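Long-range contacts in mirolysin (Tannerella forsythia, PDB 6R7V), which is a pappalysin-family zinc metallopeptidase that probably cleaves proteins and is kept latent in its zymogen by a cysteine switch: residues 51-56 and 118-123; 42-47 and 98-103; 47-52 and 103-108. The protein carries 1 engineered substitution. All coordinates share one frame; numbering follows the deposited sequence.

Contact 1 of 3, residues 51-56 and 118-123; sequences VHVVYN and ITRTST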
ATOM      1  N   VAL A  51       0.087   5.447 -13.184  1.00 14.30           N
ATOM      2  CA  VAL A  51      -1.263   5.662 -12.626  1.00 13.94           C
ATOM      3  C   VAL A  51      -2.275   5.544 -13.741  1.00 15.89           C
ATOM      4  O   VAL A  51      -2.208   6.300 -14.736  1.00 17.17           O
ATOM      5  CB  VAL A  51      -1.352   7.033 -11.928  1.00 16.06           C
ATOM      6  CG1 VAL A  51      -2.759   7.253 -11.351  1.00 16.77           C
ATOM      7  CG2 VAL A  51      -0.309   7.107 -10.816  1.00 15.69           C
ATOM      8  N   HIS A  52      -3.219   4.607 -13.579  1.00 13.62           N
ATOM      9  CA  HIS A  52      -4.284   4.383 -14.547  1.00 13.45           C
ATOM     10  C   HIS A  52      -5.553   5.010 -14.055  1.00 15.73           C
ATOM     11  O   HIS A  52      -6.173   4.437 -13.154  1.00 14.95           O
ATOM     12  CB  HIS A  52      -4.538   2.891 -14.808  1.00 14.68           C
ATOM     13  CG  HIS A  52      -3.329   2.104 -15.181  1.00 16.93           C
ATOM     14  ND1 HIS A  52      -2.749   2.232 -16.423  1.00 18.88           N
ATOM     15  CD2 HIS A  52      -2.651   1.161 -14.474  1.00 16.72           C
ATOM     16  CE1 HIS A  52      -1.718   1.395 -16.436  1.00 17.84           C
ATOM     17  NE2 HIS A  52      -1.636   0.709 -15.287  1.00 16.29           N
ATOM     18  N   VAL A  53      -5.956   6.160 -14.635  1.00 14.90           N
ATOM     19  CA  VAL A  53      -7.237   6.781 -14.261  1.00 15.55           C
ATOM     20  C   VAL A  53      -8.304   6.165 -15.145  1.00 15.91           C
ATOM     21  O   VAL A  53      -8.213   6.255 -16.382  1.00 17.17           O
ATOM     22  CB  VAL A  53      -7.205   8.320 -14.383  1.00 18.15           C
ATOM     23  CG1 VAL A  53      -8.536   8.937 -13.943  1.00 18.84           C
ATOM     24  CG2 VAL A  53      -6.046   8.914 -13.584  1.00 16.83           C
ATOM     25  N   VAL A  54      -9.294   5.496 -14.517  1.00 14.71           N
ATOM     26  CA  VAL A  54     -10.379   4.845 -15.246  1.00 15.02           C
ATOM     27  C   VAL A  54     -11.634   5.589 -14.836  1.00 17.34           C
ATOM     28  O   VAL A  54     -11.979   5.602 -13.655  1.00 17.05           O
ATOM     29  CB  VAL A  54     -10.416   3.324 -14.927  1.00 16.74           C
ATOM     30  CG1 VAL A  54     -11.535   2.645 -15.706  1.00 18.30           C
ATOM     31  CG2 VAL A  54      -9.055   2.651 -15.215  1.00 16.71           C
ATOM     32  N   TYR A  55     -12.283   6.270 -15.783  1.00 16.78           N
ATOM     33  CA  TYR A  55     -13.340   7.193 -15.419  1.00 17.16           C
ATOM     34  C   TYR A  55     -14.585   7.027 -16.229  1.00 19.55           C
ATOM     35  O   TYR A  55     -14.530   6.859 -17.452  1.00 17.75           O
ATOM     36  CB  TYR A  55     -12.805   8.654 -15.530  1.00 18.12           C
ATOM     37  CG  TYR A  55     -12.413   9.099 -16.924  1.00 18.06           C
ATOM     38  CD1 TYR A  55     -11.148   8.814 -17.439  1.00 20.86           C
ATOM     39  CD2 TYR A  55     -13.297   9.816 -17.717  1.00 18.08           C
ATOM     40  CE1 TYR A  55     -10.803   9.166 -18.741  1.00 23.29           C
ATOM     41  CE2 TYR A  55     -12.961  10.181 -19.015  1.00 18.89           C
ATOM     42  CZ  TYR A  55     -11.702   9.870 -19.514  1.00 24.60           C
ATOM     43  OH  TYR A  55     -11.361  10.258 -20.785  1.00 26.70           O
ATOM     44  N   ASN A  56     -15.722   7.196 -15.552  1.00 16.32           N
ATOM     45  CA  ASN A  56     -17.050   7.109 -16.151  1.00 17.60           C
ATOM     46  C   ASN A  56     -17.669   8.498 -16.261  1.00 20.41           C
ATOM     47  O   ASN A  56     -18.679   8.672 -16.938  1.00 21.54           O
ATOM     48  CB  ASN A  56     -17.919   6.183 -15.282  1.00 21.13           C
ATOM     49  CG  ASN A  56     -19.372   6.058 -15.668  1.00 28.82           C
ATOM     50  OD1 ASN A  56     -20.281   6.394 -14.876  1.00 30.07           O
ATOM     51  ND2 ASN A  56     -19.629   5.598 -16.895  1.00 24.72           N
ATOM     52  N   ILE A 118       0.891   8.560 -16.693  1.00 17.06           N
ATOM     53  CA  ILE A 118      -0.528   8.635 -16.387  1.00 17.08           C
ATOM     54  C   ILE A 118      -1.294   8.150 -17.612  1.00 20.75           C
ATOM     55  O   ILE A 118      -1.089   8.682 -18.732  1.00 21.24           O
ATOM     56  CB  ILE A 118      -0.950  10.068 -15.988  1.00 19.15           C
ATOM     57  CG1 ILE A 118      -0.177  10.557 -14.723  1.00 19.60           C
ATOM     58  CG2 ILE A 118      -2.491  10.157 -15.803  1.00 19.80           C
ATOM     59  CD1 ILE A 118      -0.271  12.078 -14.447  1.00 20.91           C
ATOM     60  N   THR A 119      -2.177   7.161 -17.433  1.00 17.64           N
ATOM     61  CA  THR A 119      -3.044   6.728 -18.533  1.00 16.38           C
ATOM     62  C   THR A 119      -4.459   7.162 -18.201  1.00 18.34           C
ATOM     63  O   THR A 119      -4.791   7.338 -17.027  1.00 18.33           O
ATOM     64  CB  THR A 119      -2.991   5.226 -18.789  1.00 18.77           C
ATOM     65  OG1 THR A 119      -3.595   4.506 -17.701  1.00 18.49           O
ATOM     66  CG2 THR A 119      -1.563   4.704 -19.045  1.00 18.20           C
ATOM     67  N   ARG A 120      -5.271   7.351 -19.227  1.00 17.68           N
ATOM     68  CA  ARG A 120      -6.659   7.780 -19.095  1.00 17.70           C
ATOM     69  C   ARG A 120      -7.528   6.855 -19.913  1.00 20.74           C
ATOM     70  O   ARG A 120      -7.326   6.743 -21.129  1.00 20.72           O
ATOM     71  CB  ARG A 120      -6.841   9.227 -19.582  1.00 18.81           C
ATOM     72  CG  ARG A 120      -5.886  10.253 -18.984  1.00 29.26           C
ATOM     73  CD  ARG A 120      -6.539  10.942 -17.836  1.00 35.84           C
ATOM     74  NE  ARG A 120      -5.655  11.879 -17.141  1.00 24.02           N
ATOM     75  CZ  ARG A 120      -5.965  12.386 -15.966  1.00 25.13           C
ATOM     76  NH1 ARG A 120      -7.111  12.062 -15.382  1.00 24.18           N
ATOM     77  NH2 ARG A 120      -5.134  13.224 -15.358  1.00 20.87           N
ATOM     78  N   THR A 121      -8.505   6.215 -19.271  1.00 17.08           N
ATOM     79  CA  THR A 121      -9.397   5.276 -19.938  1.00 17.25           C
ATOM     80  C   THR A 121     -10.816   5.608 -19.581  1.00 20.01           C
ATOM     81  O   THR A 121     -11.202   5.496 -18.418  1.00 19.07           O
ATOM     82  CB  THR A 121      -9.090   3.819 -19.537  1.00 23.06           C
ATOM     83  OG1 THR A 121      -7.690   3.565 -19.706  1.00 22.31           O
ATOM     84  CG2 THR A 121      -9.946   2.789 -20.328  1.00 24.28           C
ATOM     85  N   SER A 122     -11.617   5.996 -20.585  1.00 19.99           N
ATOM     86  CA  SER A 122     -13.036   6.222 -20.344  1.00 20.40           C
ATOM     87  C   SER A 122     -13.708   4.847 -20.300  1.00 21.99           C
ATOM     88  O   SER A 122     -13.246   3.887 -20.950  1.00 23.05           O
ATOM     89  CB  SER A 122     -13.636   7.132 -21.409  1.00 25.81           C
ATOM     90  OG  SER A 122     -13.666   6.508 -22.677  1.00 38.54           O
ATOM     91  N   THR A 123     -14.740   4.724 -19.467  1.00 19.12           N
ATOM     92  CA  THR A 123     -15.426   3.457 -19.291  1.00 19.11           C
ATOM     93  C   THR A 123     -16.912   3.642 -19.129  1.00 22.24           C
ATOM     94  O   THR A 123     -17.363   4.685 -18.650  1.00 20.76           O
ATOM     95  CB  THR A 123     -14.833   2.695 -18.070  1.00 23.33           C
ATOM     96  OG1 THR A 123     -15.417   1.392 -17.989  1.00 20.90           O
ATOM     97  CG2 THR A 123     -15.041   3.424 -16.732  1.00 20.21           C
TER
HETATM   98  O   HOH W   1      -6.309   4.306 -17.504  1.00 19.57           O
HETATM   99  O   HOH W   2     -18.235   7.035 -19.649  1.00 43.22           O

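Contact 2 of 3, residues 42-47 and 98-103; sequences SSTILI and NANIEF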
ATOM      1  N   SER A  42      21.359  -2.014   0.421  1.00 20.41           N
ATOM      2  CA  SER A  42      21.770  -0.977   1.357  1.00 20.18           C
ATOM      3  C   SER A  42      21.476   0.401   0.768  1.00 24.91           C
ATOM      4  O   SER A  42      21.686   1.410   1.447  1.00 27.66           O
ATOM      5  CB  SER A  42      23.258  -1.107   1.676  1.00 25.22           C
ATOM      6  OG  SER A  42      24.022  -0.983   0.489  1.00 33.92           O
ATOM      7  N   SER A  43      21.005   0.454  -0.498  1.00 20.20           N
ATOM      8  CA  SER A  43      20.783   1.739  -1.139  1.00 20.49           C
ATOM      9  C   SER A  43      19.316   2.028  -1.406  1.00 18.86           C
ATOM     10  O   SER A  43      18.431   1.219  -1.141  1.00 18.62           O
ATOM     11  CB  SER A  43      21.570   1.851  -2.432  1.00 26.36           C
ATOM     12  OG  SER A  43      21.241   0.778  -3.294  1.00 36.64           O
ATOM     13  N   THR A  44      19.049   3.232  -1.919  1.00 16.15           N
ATOM     14  CA  THR A  44      17.706   3.676  -2.203  1.00 15.95           C
ATOM     15  C   THR A  44      17.047   2.771  -3.227  1.00 18.33           C
ATOM     16  O   THR A  44      17.666   2.405  -4.239  1.00 18.93           O
ATOM     17  CB  THR A  44      17.699   5.127  -2.689  1.00 20.61           C
ATOM     18  OG1 THR A  44      18.341   5.962  -1.725  1.00 18.82           O
ATOM     19  CG2 THR A  44      16.285   5.646  -2.876  1.00 18.82           C
ATOM     20  N   ILE A  45      15.802   2.351  -2.932  1.00 14.75           N
ATOM     21  CA  ILE A  45      15.002   1.522  -3.819  1.00 13.62           C
ATOM     22  C   ILE A  45      14.116   2.473  -4.599  1.00 16.62           C
ATOM     23  O   ILE A  45      13.455   3.315  -3.989  1.00 16.77           O
ATOM     24  CB  ILE A  45      14.193   0.499  -2.985  1.00 16.05           C
ATOM     25  CG1 ILE A  45      15.140  -0.527  -2.349  1.00 17.01           C
ATOM     26  CG2 ILE A  45      13.107  -0.162  -3.846  1.00 19.11           C
ATOM     27  CD1 ILE A  45      14.482  -1.367  -1.242  1.00 17.85           C
ATOM     28  N   LEU A  46      14.142   2.381  -5.935  1.00 16.68           N
ATOM     29  CA  LEU A  46      13.332   3.253  -6.780  1.00 16.53           C
ATOM     30  C   LEU A  46      12.211   2.446  -7.424  1.00 18.47           C
ATOM     31  O   LEU A  46      12.458   1.411  -8.039  1.00 18.34           O
ATOM     32  CB  LEU A  46      14.232   3.896  -7.859  1.00 17.19           C
ATOM     33  CG  LEU A  46      13.539   4.747  -8.930  1.00 21.13           C
ATOM     34  CD1 LEU A  46      12.751   5.896  -8.319  1.00 21.43           C
ATOM     35  CD2 LEU A  46      14.589   5.299  -9.904  1.00 21.18           C
ATOM     36  N   ILE A  47      11.000   2.980  -7.338  1.00 16.19           N
ATOM     37  CA  ILE A  47       9.820   2.339  -7.886  1.00 15.07           C
ATOM     38  C   ILE A  47       9.245   3.169  -9.019  1.00 15.95           C
ATOM     39  O   ILE A  47       8.657   4.213  -8.738  1.00 15.28           O
ATOM     40  CB  ILE A  47       8.734   2.176  -6.787  1.00 17.56           C
ATOM     41  CG1 ILE A  47       9.239   1.472  -5.509  1.00 20.71           C
ATOM     42  CG2 ILE A  47       7.463   1.476  -7.356  1.00 17.64           C
ATOM     43  CD1 ILE A  47       9.613   0.138  -5.619  1.00 24.43           C
ATOM     44  N   ASN A  98      12.476   4.937   8.271  1.00 14.50           N
ATOM     45  CA  ASN A  98      12.728   5.652   7.029  1.00 12.75           C
ATOM     46  C   ASN A  98      12.920   4.552   6.003  1.00 14.46           C
ATOM     47  O   ASN A  98      13.955   3.899   6.038  1.00 16.01           O
ATOM     48  CB  ASN A  98      13.987   6.496   7.205  1.00 14.70           C
ATOM     49  CG  ASN A  98      14.429   7.205   5.963  1.00 22.56           C
ATOM     50  OD1 ASN A  98      13.968   6.924   4.848  1.00 17.83           O
ATOM     51  ND2 ASN A  98      15.357   8.141   6.162  1.00 25.10           N
ATOM     52  N   ALA A  99      11.921   4.304   5.141  1.00 13.20           N
ATOM     53  CA  ALA A  99      12.009   3.155   4.243  1.00 12.79           C
ATOM     54  C   ALA A  99      13.045   3.321   3.182  1.00 14.65           C
ATOM     55  O   ALA A  99      13.449   2.329   2.589  1.00 14.69           O
ATOM     56  CB  ALA A  99      10.659   2.887   3.584  1.00 13.68           C
ATOM     57  N   ASN A 100      13.455   4.564   2.873  1.00 14.18           N
ATOM     58  CA  ASN A 100      14.449   4.807   1.832  1.00 13.73           C
ATOM     59  C   ASN A 100      13.998   4.150   0.512  1.00 14.16           C
ATOM     60  O   ASN A 100      14.763   3.485  -0.213  1.00 14.15           O
ATOM     61  CB  ASN A 100      15.842   4.364   2.286  1.00 14.89           C
ATOM     62  CG  ASN A 100      16.961   4.724   1.331  1.00 17.10           C
ATOM     63  OD1 ASN A 100      16.858   5.677   0.552  1.00 18.52           O
ATOM     64  ND2 ASN A 100      18.029   3.946   1.363  1.00 17.14           N
ATOM     65  N   ILE A 101      12.703   4.345   0.211  1.00 13.12           N
ATOM     66  CA  ILE A 101      12.066   3.931  -1.027  1.00 13.24           C
ATOM     67  C   ILE A 101      11.529   5.201  -1.675  1.00 15.46           C
ATOM     68  O   ILE A 101      10.806   5.966  -1.025  1.00 15.65           O
ATOM     69  CB  ILE A 101      10.939   2.896  -0.745  1.00 15.11           C
ATOM     70  CG1 ILE A 101      11.509   1.617  -0.130  1.00 14.78           C
ATOM     71  CG2 ILE A 101      10.184   2.564  -2.043  1.00 16.69           C
ATOM     72  CD1 ILE A 101      10.431   0.575   0.345  1.00 17.01           C
ATOM     73  N   GLU A 102      11.859   5.393  -2.957  1.00 14.73           N
ATOM     74  CA  GLU A 102      11.402   6.504  -3.800  1.00 16.63           C
ATOM     75  C   GLU A 102      10.433   6.040  -4.852  1.00 14.98           C
ATOM     76  O   GLU A 102      10.595   4.939  -5.376  1.00 15.94           O
ATOM     77  CB  GLU A 102      12.591   7.107  -4.584  1.00 19.70           C
ATOM     78  CG  GLU A 102      13.544   7.995  -3.850  1.00 30.58           C
ATOM     79  CD  GLU A 102      14.755   8.360  -4.695  1.00 25.19           C
ATOM     80  OE1 GLU A 102      14.816   8.022  -5.899  1.00 34.64           O
ATOM     81  OE2 GLU A 102      15.689   8.919  -4.109  1.00 29.43           O
ATOM     82  N   PHE A 103       9.545   6.932  -5.282  1.00 14.06           N
ATOM     83  CA  PHE A 103       8.538   6.660  -6.302  1.00 13.89           C
ATOM     84  C   PHE A 103       8.651   7.706  -7.364  1.00 17.30           C
ATOM     85  O   PHE A 103       8.799   8.888  -7.051  1.00 16.59           O
ATOM     86  CB  PHE A 103       7.128   6.691  -5.698  1.00 13.94           C
ATOM     87  CG  PHE A 103       6.899   5.657  -4.626  1.00 14.81           C
ATOM     88  CD1 PHE A 103       7.312   5.886  -3.314  1.00 14.96           C
ATOM     89  CD2 PHE A 103       6.307   4.434  -4.931  1.00 14.53           C
ATOM     90  CE1 PHE A 103       7.107   4.926  -2.322  1.00 15.66           C
ATOM     91  CE2 PHE A 103       6.140   3.455  -3.944  1.00 16.39           C
ATOM     92  CZ  PHE A 103       6.537   3.713  -2.637  1.00 15.47           C
TER

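Contact 3 of 3, residues 47-52 and 103-108; sequences IPVVVH and FKLARR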
ATOM      1  N   ILE A  47      11.000   2.980  -7.338  1.00 16.19           N
ATOM      2  CA  ILE A  47       9.820   2.339  -7.886  1.00 15.07           C
ATOM      3  C   ILE A  47       9.245   3.169  -9.019  1.00 15.95           C
ATOM      4  O   ILE A  47       8.657   4.213  -8.738  1.00 15.28           O
ATOM      5  CB  ILE A  47       8.734   2.176  -6.787  1.00 17.56           C
ATOM      6  CG1 ILE A  47       9.239   1.472  -5.509  1.00 20.71           C
ATOM      7  CG2 ILE A  47       7.463   1.476  -7.356  1.00 17.64           C
ATOM      8  CD1 ILE A  47       9.613   0.138  -5.619  1.00 24.43           C
ATOM      9  N   PRO A  48       9.325   2.703 -10.289  1.00 15.04           N
ATOM     10  CA  PRO A  48       8.612   3.386 -11.397  1.00 14.78           C
ATOM     11  C   PRO A  48       7.125   3.162 -11.249  1.00 15.90           C
ATOM     12  O   PRO A  48       6.694   2.037 -10.983  1.00 15.93           O
ATOM     13  CB  PRO A  48       9.128   2.650 -12.660  1.00 15.47           C
ATOM     14  CG  PRO A  48      10.378   1.894 -12.209  1.00 17.67           C
ATOM     15  CD  PRO A  48      10.044   1.507 -10.773  1.00 15.56           C
ATOM     16  N   VAL A  49       6.322   4.222 -11.395  1.00 13.40           N
ATOM     17  CA  VAL A  49       4.893   4.141 -11.187  1.00 12.66           C
ATOM     18  C   VAL A  49       4.146   4.514 -12.445  1.00 15.55           C
ATOM     19  O   VAL A  49       4.491   5.472 -13.129  1.00 16.33           O
ATOM     20  CB  VAL A  49       4.478   5.109 -10.031  1.00 14.94           C
ATOM     21  CG1 VAL A  49       2.955   5.141  -9.824  1.00 15.02           C
ATOM     22  CG2 VAL A  49       5.181   4.735  -8.719  1.00 15.93           C
ATOM     23  N   VAL A  50       3.061   3.808 -12.712  1.00 13.64           N
ATOM     24  CA  VAL A  50       2.085   4.210 -13.708  1.00 13.63           C
ATOM     25  C   VAL A  50       0.740   4.305 -13.007  1.00 14.80           C
ATOM     26  O   VAL A  50       0.340   3.397 -12.255  1.00 14.49           O
ATOM     27  CB  VAL A  50       2.054   3.302 -14.959  1.00 16.18           C
ATOM     28  CG1 VAL A  50       1.800   1.826 -14.609  1.00 16.45           C
ATOM     29  CG2 VAL A  50       1.051   3.814 -15.995  1.00 16.72           C
ATOM     30  N   VAL A  51       0.087   5.447 -13.184  1.00 14.30           N
ATOM     31  CA  VAL A  51      -1.263   5.662 -12.626  1.00 13.94           C
ATOM     32  C   VAL A  51      -2.275   5.544 -13.741  1.00 15.89           C
ATOM     33  O   VAL A  51      -2.208   6.300 -14.736  1.00 17.17           O
ATOM     34  CB  VAL A  51      -1.352   7.033 -11.928  1.00 16.06           C
ATOM     35  CG1 VAL A  51      -2.759   7.253 -11.351  1.00 16.77           C
ATOM     36  CG2 VAL A  51      -0.309   7.107 -10.816  1.00 15.69           C
ATOM     37  N   HIS A  52      -3.219   4.607 -13.579  1.00 13.62           N
ATOM     38  CA  HIS A  52      -4.284   4.383 -14.547  1.00 13.45           C
ATOM     39  C   HIS A  52      -5.553   5.010 -14.055  1.00 15.73           C
ATOM     40  O   HIS A  52      -6.173   4.437 -13.154  1.00 14.95           O
ATOM     41  CB  HIS A  52      -4.538   2.891 -14.808  1.00 14.68           C
ATOM     42  CG  HIS A  52      -3.329   2.104 -15.181  1.00 16.93           C
ATOM     43  ND1 HIS A  52      -2.749   2.232 -16.423  1.00 18.88           N
ATOM     44  CD2 HIS A  52      -2.651   1.161 -14.474  1.00 16.72           C
ATOM     45  CE1 HIS A  52      -1.718   1.395 -16.436  1.00 17.84           C
ATOM     46  NE2 HIS A  52      -1.636   0.709 -15.287  1.00 16.29           N
ATOM     47  N   PHE A 103       9.545   6.932  -5.282  1.00 14.06           N
ATOM     48  CA  PHE A 103       8.538   6.660  -6.302  1.00 13.89           C
ATOM     49  C   PHE A 103       8.651   7.706  -7.364  1.00 17.30           C
ATOM     50  O   PHE A 103       8.799   8.888  -7.051  1.00 16.59           O
ATOM     51  CB  PHE A 103       7.128   6.691  -5.698  1.00 13.94           C
ATOM     52  CG  PHE A 103       6.899   5.657  -4.626  1.00 14.81           C
ATOM     53  CD1 PHE A 103       7.312   5.886  -3.314  1.00 14.96           C
ATOM     54  CD2 PHE A 103       6.307   4.434  -4.931  1.00 14.53           C
ATOM     55  CE1 PHE A 103       7.107   4.926  -2.322  1.00 15.66           C
ATOM     56  CE2 PHE A 103       6.140   3.455  -3.944  1.00 16.39           C
ATOM     57  CZ  PHE A 103       6.537   3.713  -2.637  1.00 15.47           C
ATOM     58  N   LYS A 104       8.639   7.284  -8.633  1.00 14.33           N
ATOM     59  CA  LYS A 104       8.673   8.258  -9.723  1.00 14.59           C
ATOM     60  C   LYS A 104       7.738   7.811 -10.800  1.00 16.11           C
ATOM     61  O   LYS A 104       7.747   6.635 -11.178  1.00 15.43           O
ATOM     62  CB  LYS A 104      10.081   8.435 -10.327  1.00 16.93           C
ATOM     63  CG  LYS A 104      11.120   9.078  -9.430  1.00 22.52           C
ATOM     64  CD  LYS A 104      12.458   9.221 -10.182  1.00 27.09           C
ATOM     65  CE  LYS A 104      13.569   9.458  -9.202  1.00 30.86           C
ATOM     66  NZ  LYS A 104      14.865   9.707  -9.876  1.00 34.10           N
ATOM     67  N   LEU A 105       6.993   8.760 -11.385  1.00 15.20           N
ATOM     68  CA  LEU A 105       6.155   8.385 -12.501  1.00 15.73           C
ATOM     69  C   LEU A 105       7.024   7.955 -13.682  1.00 17.03           C
ATOM     70  O   LEU A 105       8.041   8.595 -13.983  1.00 17.24           O
ATOM     71  CB  LEU A 105       5.286   9.567 -12.924  1.00 15.98           C
ATOM     72  CG  LEU A 105       4.165   9.952 -11.937  1.00 18.14           C
ATOM     73  CD1 LEU A 105       3.493  11.273 -12.387  1.00 20.06           C
ATOM     74  CD2 LEU A 105       3.077   8.856 -11.896  1.00 19.55           C
ATOM     75  N   ALA A 106       6.626   6.872 -14.342  1.00 16.67           N
ATOM     76  CA  ALA A 106       7.339   6.367 -15.505  1.00 16.82           C
ATOM     77  C   ALA A 106       7.415   7.400 -16.612  1.00 18.29           C
ATOM     78  O   ALA A 106       6.500   8.194 -16.794  1.00 16.92           O
ATOM     79  CB  ALA A 106       6.625   5.126 -16.034  1.00 19.44           C
ATOM     80  N   ARG A 107       8.515   7.372 -17.370  1.00 16.14           N
ATOM     81  CA  ARG A 107       8.719   8.255 -18.503  1.00 16.52           C
ATOM     82  C   ARG A 107       8.849   7.455 -19.792  1.00 17.89           C
ATOM     83  O   ARG A 107       8.875   8.024 -20.884  1.00 19.18           O
ATOM     84  CB  ARG A 107       9.925   9.185 -18.300  1.00 19.98           C
ATOM     85  CG  ARG A 107       9.746  10.131 -17.106  1.00 21.67           C
ATOM     86  CD  ARG A 107       8.618  11.151 -17.249  1.00 26.56           C
ATOM     87  NE  ARG A 107       8.644  11.882 -18.522  1.00 33.42           N
ATOM     88  CZ  ARG A 107       9.362  12.976 -18.763  1.00 54.93           C
ATOM     89  NH1 ARG A 107      10.132  13.496 -17.815  1.00 44.63           N
ATOM     90  NH2 ARG A 107       9.313  13.559 -19.954  1.00 48.42           N
ATOM     91  N   ARG A 108       8.909   6.126 -19.658  1.00 17.21           N
ATOM     92  CA  ARG A 108       8.969   5.215 -20.821  1.00 17.10           C
ATOM     93  C   ARG A 108       7.934   4.132 -20.621  1.00 17.01           C
ATOM     94  O   ARG A 108       7.899   3.536 -19.536  1.00 17.94           O
ATOM     95  CB  ARG A 108      10.368   4.598 -20.968  1.00 18.97           C
ATOM     96  CG  ARG A 108      11.419   5.639 -21.303  1.00 28.01           C
ATOM     97  CD  ARG A 108      12.792   5.081 -21.179  1.00 38.51           C
ATOM     98  NE  ARG A 108      13.788   6.148 -21.118  1.00 43.40           N
ATOM     99  CZ  ARG A 108      15.094   5.947 -21.243  1.00 62.15           C
ATOM    100  NH1 ARG A 108      15.570   4.720 -21.410  1.00 39.36           N
ATOM    101  NH2 ARG A 108      15.934   6.970 -21.190  1.00 58.01           N
TER

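Contact 1 of 3, residues 51-56 and 118-123
His52 and Thr119 stand side by side on one face of a pair of parallel strands, and the imidazole ND1 meets Thr119 OG1 at 2.7 Å, with the hydroxyl oxygen at the ring edge and in its plane. Thr119 OG1 sits between the backbone N and the carbonyl carbon (chi1 69°), which turns it toward the histidine. Asn153 takes the second ring nitrogen, NE2, so both are satisfied. A water bridges Thr119 OG1 and Thr121 OG1 and donates to Val53 O at 2.9 Å; that carbonyl also accepts Thr121 N at 2.9 Å and is thus gripped twice. Backbone bonding alternates along strand 45-55: Val51, Val53 and Tyr55 bond to segment 118-123, while His52 and Val54 pair with strand 152-157 across the other edge. This is regular parallel-sheet register in the mixed sheet of the metzincin-type catalytic domain. On the opposite face, Arg120 NH1 packs 3.7 Å from Val53 CG1, but its polar ends are bound elsewhere: NH1 hydrogen-bonds Ile62 O and NH2 forms a salt bridge with Asp64. Ser122 CA lies over the centre of the Tyr55 ring, 4.0 Å from the centroid, a CH-pi contact. Where the strands end, Asn56 ND2 reaches Thr123 O at 3.0 Å in an almost straight bond (176°) within the amide plane, and a second water donates to both Thr123 O and Asn56 O.

Contact 2 of 3, residues 42-47 and 98-103
Phe103 and Ile47 point the same way, side by side, and the ring receives the isoleucine obliquely, CD2 standing 3.8 Å from Ile47 CB; Phe78 meets the same ring in an edge-to-face pair. The other flat groups are polar. Thr44 CG2 lies against the Glu102 carboxylate, 3.6 Å from CD, while Leu46 CD1 comes within 3.8 Å of OE1. The carboxamide of Asn100 offers OD1 to Thr44 OG1, which donates at 2.7 Å from 17° outside the amide plane, the two side chains crossing at about a right angle. Asn100 CG, anti to the backbone N (chi1 -173°), leads the amide across to Thr44, and the residue's backbone has left-handed helical angles. From there the parallel ladder begins: Ile45 N to Asn100 O at 3.1 Å, Glu102 N to Ile45 O at 2.8 Å, then Ile47 N to Glu102 O. Ile47 CG1 and Ile101 CG2, 3.8 Å apart, continue the apolar face, which Phe290 from a loop and Met300 of helix 299-302 help to cover. Arg287 hydrogen-bonds Ser43 O and Ala99 O, tying together the two loops that lead into the strands. The buried side of Ile45, Ile47, Ile101 and Phe103 thus rests on apolar packing, and Leu46 meets Glu102 on the other; the Thr44 to Asn100 bond adds a directional polar link at the more exposed start, consistent with fixing where pairing begins.

Contact 3 of 3, residues 47-52 and 103-108
Val49 CG2 touches the rim of Phe103 in the plane of the ring, 4.0 Å from CD2, beyond the place where Ile47 already lies against that atom. Farther along, Val51 CG2 packs obliquely on Leu105 CD2, also at 4.0 Å; the same CD2 lies close to Val49 O. Behind these side chains, three backbone bonds set the register: Lys104 N to Ile47 O at 3.1 Å, Val49 N to Lys104 O at 2.8 Å, and Ala106 N to Val49 O at 2.8 Å, the last nearly straight at the hydrogen (168°). Ala106 CB, 3.6 Å from Val49 O, closes the pairing. Strands 47-52 and 103-105 are twisted by 47° against each other. Strand 101-105 ends at Leu105, whose bridge with Val49 is the last, and Val50 and His52 make no contact with 103-108. On its other edge, strand 45-55 pairs in parallel with strand 152-157, Val50 bonding to Leu152 and Ile154. Helix 64-77 packs on the valine-leucine face through Ile67, Ile71 and Leu74, while Pro48, on the reverse face, rests on Ala304 of helix 304-307. The pair thus lies between helix 64-77 on one face and the short helix 304-307 on the other.

All three contacts are built on strand 45-55. Contacts 2 and 3 pair its first part with strand 101-105 and share Ile47 and Phe103; contact 1 pairs its far part with strand 118-122, overlapping contact 3 at Val51 and His52. One long strand thus takes two successive parallel partners. Contact 3 is the buried one, with aliphatic groups and an aromatic rim but no polar side-chain bond across it. Contacts 1 and 2 are partly exposed, and their side chains add hydroxyl, imidazole or amide bonds to the backbone ladder; two bridging waters occur in contact 1. Contacts 1 and 2 lie about 27 Å apart between centres.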